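Local coordinates for protein putative cathepsin d (Ixodes ricinus, PDB 5N7Q) that probably cleaves proteins internally as a pepsin-family aspartic endopeptidase and binds the inhibitor pepstatin A, at residues Phe31-Asp36 with Leu42-Ser47. Numbering follows the deposited sequence.
Sequences FQVIFD and LWLPSS
Leu-44 lays one methyl over the ring of Phe-31 and sets the other between Val-33 and the base of that ring, joining the strand that ends at the predicted catalytic Asp-36 to the next strand along the chain in the N-terminal lobe of a pepsin-like fold. The ring contact qualifies as CH-pi: Leu-44 CD1 stands 3.6 Å from the centroid of the Phe-31 ring and only 10° off its normal, which puts the methyl over the centre of the face. The second branch, Leu-44 CD2, meets Val-33 CG1 at 3.7 Å; the same methyl lies 3.7 Å from Phe-31 CB, so it fits between Phe-31 and Val-33, whose side chains leave the same face of their strand. In Leu-44, CG anti to the carbonyl carbon (chi1 -66°) and CD1 extended anti to CA (chi2 166°) carry CD1 out over the ring, with CD2 turned toward Val-33.

No hydrogen bond crosses between the segments, and the CA atoms of Phe-31 and Leu-44 remain 8.0 Å apart, as expected for apolar packing rather than strand pairing. Backbone bonds fix each strand elsewhere: Phe-31 and Val-33 pair with Ile-22 and Gly-20, while strand 42-45 runs between strands 103-112 and 123-126. Farther along strand 29-36, Asp-36, which takes no part in this packing, uses OD1 to hydrogen-bond the bound inhibitor and accepts the N-H of Gly-38 on the same oxygen, while its OD2 is hydrogen-bonded to Ser-39 OG.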
ATOM      1  N   PHE A  31       2.598   9.679 -15.901  1.00  9.77           N
ATOM      2  CA  PHE A  31       1.480   9.036 -15.197  1.00  9.47           C
ATOM      3  C   PHE A  31       1.588   9.252 -13.709  1.00  9.19           C
ATOM      4  O   PHE A  31       2.631   9.696 -13.195  1.00  9.38           O
ATOM      5  CB  PHE A  31       1.494   7.521 -15.449  1.00  9.20           C
ATOM      6  CG  PHE A  31       1.494   7.162 -16.913  1.00  9.17           C
ATOM      7  CD1 PHE A  31       2.676   7.063 -17.648  1.00  9.09           C
ATOM      8  CD2 PHE A  31       0.289   6.945 -17.556  1.00  9.55           C
ATOM      9  CE1 PHE A  31       2.626   6.793 -19.011  1.00  9.47           C
ATOM     10  CE2 PHE A  31       0.244   6.666 -18.903  1.00  9.77           C
ATOM     11  CZ  PHE A  31       1.413   6.586 -19.626  1.00  9.54           C
ATOM     12  N   GLN A  32       0.482   8.952 -13.044  1.00  9.47           N
ATOM     13  CA  GLN A  32       0.434   8.850 -11.577  1.00  9.77           C
ATOM     14  C   GLN A  32       0.097   7.438 -11.217  1.00  9.39           C
ATOM     15  O   GLN A  32      -0.822   6.844 -11.784  1.00  9.21           O
ATOM     16  CB  GLN A  32      -0.619   9.786 -11.014  1.00 10.83           C
ATOM     17  CG  GLN A  32      -0.339  11.248 -11.322  1.00 12.29           C
ATOM     18  CD  GLN A  32       0.822  11.795 -10.546  1.00 13.85           C
ATOM     19  OE1 GLN A  32       1.152  11.296  -9.473  1.00 15.53           O
ATOM     20  NE2 GLN A  32       1.466  12.837 -11.081  1.00 16.27           N
ATOM     21  N   VAL A  33       0.807   6.873 -10.248  1.00  8.37           N
ATOM     22  CA  VAL A  33       0.556   5.481  -9.828  1.00  8.08           C
ATOM     23  C   VAL A  33       0.567   5.356  -8.323  1.00  7.74           C
ATOM     24  O   VAL A  33       1.240   6.099  -7.639  1.00  7.67           O
ATOM     25  CB  VAL A  33       1.598   4.497 -10.409  1.00  8.21           C
ATOM     26  CG1 VAL A  33       1.443   4.401 -11.915  1.00  8.21           C
ATOM     27  CG2 VAL A  33       3.037   4.863 -10.063  1.00  8.59           C
ATOM     28  N   ILE A  34      -0.204   4.396  -7.822  1.00  8.27           N
ATOM     29  CA  ILE A  34      -0.102   4.015  -6.427  0.50  7.97           C
ATOM     30  C   ILE A  34       1.085   3.046  -6.311  1.00  8.43           C
ATOM     31  O   ILE A  34       1.204   2.100  -7.106  1.00  9.42           O
ATOM     32  CB  ILE A  34      -1.459   3.529  -5.864  0.50  7.84           C
ATOM     33  CG1 ILE A  34      -1.337   3.149  -4.388  0.50  7.87           C
ATOM     34  CG2 ILE A  34      -2.068   2.397  -6.671  0.50  7.79           C
ATOM     35  CD1 ILE A  34      -2.679   3.172  -3.683  0.50  7.78           C
ATOM     36  N   PHE A  35       1.942   3.315  -5.326  1.00  8.46           N
ATOM     37  CA  PHE A  35       3.071   2.451  -5.006  1.00  8.19           C
ATOM     38  C   PHE A  35       2.601   1.441  -3.982  1.00  8.20           C
ATOM     39  O   PHE A  35       2.289   1.813  -2.859  1.00  9.43           O
ATOM     40  CB  PHE A  35       4.255   3.269  -4.492  1.00  8.04           C
ATOM     41  CG  PHE A  35       4.925   4.068  -5.597  1.00  8.17           C
ATOM     42  CD1 PHE A  35       4.389   5.257  -6.046  1.00  8.43           C
ATOM     43  CD2 PHE A  35       6.066   3.582  -6.245  1.00  8.17           C
ATOM     44  CE1 PHE A  35       4.957   5.960  -7.089  1.00  8.12           C
ATOM     45  CE2 PHE A  35       6.657   4.303  -7.280  1.00  8.20           C
ATOM     46  CZ  PHE A  35       6.095   5.488  -7.711  1.00  7.70           C
ATOM     47  N   ASP A  36       2.511   0.177  -4.402  1.00  8.07           N
ATOM     48  CA  ASP A  36       1.715  -0.837  -3.707  1.00  7.70           C
ATOM     49  C   ASP A  36       2.595  -2.020  -3.278  1.00  7.48           C
ATOM     50  O   ASP A  36       2.918  -2.900  -4.088  1.00  7.19           O
ATOM     51  CB  ASP A  36       0.584  -1.334  -4.655  1.00  8.00           C
ATOM     52  CG  ASP A  36      -0.216  -2.467  -4.082  1.00  8.11           C
ATOM     53  OD1 ASP A  36      -0.268  -2.540  -2.842  1.00  8.26           O
ATOM     54  OD2 ASP A  36      -0.846  -3.190  -4.870  1.00  8.17           O
ATOM     55  N   LEU A  42       3.399  -3.708 -12.549  1.00  8.07           N
ATOM     56  CA  LEU A  42       3.156  -2.347 -13.017  1.00  8.08           C
ATOM     57  C   LEU A  42       2.132  -2.396 -14.143  1.00  8.04           C
ATOM     58  O   LEU A  42       2.269  -3.185 -15.082  1.00  8.18           O
ATOM     59  CB  LEU A  42       4.441  -1.727 -13.553  1.00  8.30           C
ATOM     60  CG  LEU A  42       4.357  -0.349 -14.221  1.00  8.65           C
ATOM     61  CD1 LEU A  42       3.808   0.766 -13.358  1.00  9.05           C
ATOM     62  CD2 LEU A  42       5.750  -0.038 -14.716  1.00  8.97           C
ATOM     63  N   TRP A  43       1.112  -1.542 -14.074  1.00  7.82           N
ATOM     64  CA  TRP A  43       0.206  -1.390 -15.230  1.00  8.65           C
ATOM     65  C   TRP A  43      -0.321   0.029 -15.329  1.00  8.29           C
ATOM     66  O   TRP A  43      -0.363   0.762 -14.349  1.00  8.59           O
ATOM     67  CB  TRP A  43      -0.950  -2.397 -15.215  1.00  8.24           C
ATOM     68  CG  TRP A  43      -1.896  -2.263 -14.057  1.00  8.72           C
ATOM     69  CD1 TRP A  43      -1.834  -2.957 -12.854  1.00  8.98           C
ATOM     70  CD2 TRP A  43      -2.999  -1.374 -13.943  1.00  9.06           C
ATOM     71  NE1 TRP A  43      -2.836  -2.547 -12.031  1.00  9.22           N
ATOM     72  CE2 TRP A  43      -3.545  -1.547 -12.648  1.00  9.16           C
ATOM     73  CE3 TRP A  43      -3.550  -0.397 -14.782  1.00  9.00           C
ATOM     74  CZ2 TRP A  43      -4.670  -0.841 -12.211  1.00  9.59           C
ATOM     75  CZ3 TRP A  43      -4.672   0.310 -14.338  1.00  9.34           C
ATOM     76  CH2 TRP A  43      -5.196   0.088 -13.059  1.00  9.88           C
ATOM     77  N   LEU A  44      -0.690   0.390 -16.553  1.00  8.55           N
ATOM     78  CA  LEU A  44      -1.210   1.713 -16.929  1.00  9.13           C
ATOM     79  C   LEU A  44      -2.301   1.528 -17.966  1.00  9.29           C
ATOM     80  O   LEU A  44      -2.313   0.509 -18.678  1.00  9.25           O
ATOM     81  CB  LEU A  44      -0.097   2.587 -17.506  1.00  9.56           C
ATOM     82  CG  LEU A  44       1.014   2.983 -16.527  1.00 10.73           C
ATOM     83  CD1 LEU A  44       2.193   3.524 -17.281  1.00 11.65           C
ATOM     84  CD2 LEU A  44       0.494   3.926 -15.445  1.00 10.50           C
ATOM     85  N   PRO A  45      -3.217   2.516 -18.090  1.00  9.65           N
ATOM     86  CA  PRO A  45      -4.230   2.412 -19.157  1.00  9.33           C
ATOM     87  C   PRO A  45      -3.594   2.485 -20.545  1.00  9.86           C
ATOM     88  O   PRO A  45      -2.693   3.267 -20.757  1.00 10.12           O
ATOM     89  CB  PRO A  45      -5.111   3.657 -18.916  1.00  9.55           C
ATOM     90  CG  PRO A  45      -4.780   4.107 -17.503  1.00  9.82           C
ATOM     91  CD  PRO A  45      -3.328   3.790 -17.371  1.00  9.69           C
ATOM     92  N   SER A  46      -4.074   1.668 -21.477  1.00  9.54           N
ATOM     93  CA  SER A  46      -3.527   1.641 -22.850  1.00  9.95           C
ATOM     94  C   SER A  46      -4.166   2.700 -23.757  1.00  9.92           C
ATOM     95  O   SER A  46      -5.363   2.916 -23.679  1.00 10.10           O
ATOM     96  CB  SER A  46      -3.841   0.290 -23.462  1.00 10.31           C
ATOM     97  OG  SER A  46      -3.209   0.139 -24.701  1.00 10.72           O
ATOM     98  N   SER A  47      -3.406   3.265 -24.685  1.00 10.05           N
ATOM     99  CA  SER A  47      -3.990   4.066 -25.769  1.00 10.78           C
ATOM    100  C   SER A  47      -4.890   3.229 -26.689  1.00 11.50           C
ATOM    101  O   SER A  47      -5.682   3.796 -27.426  1.00 12.62           O
ATOM    102  CB  SER A  47      -2.921   4.710 -26.619  1.00 10.96           C
ATOM    103  OG  SER A  47      -2.060   3.765 -27.206  1.00 11.85           O
TER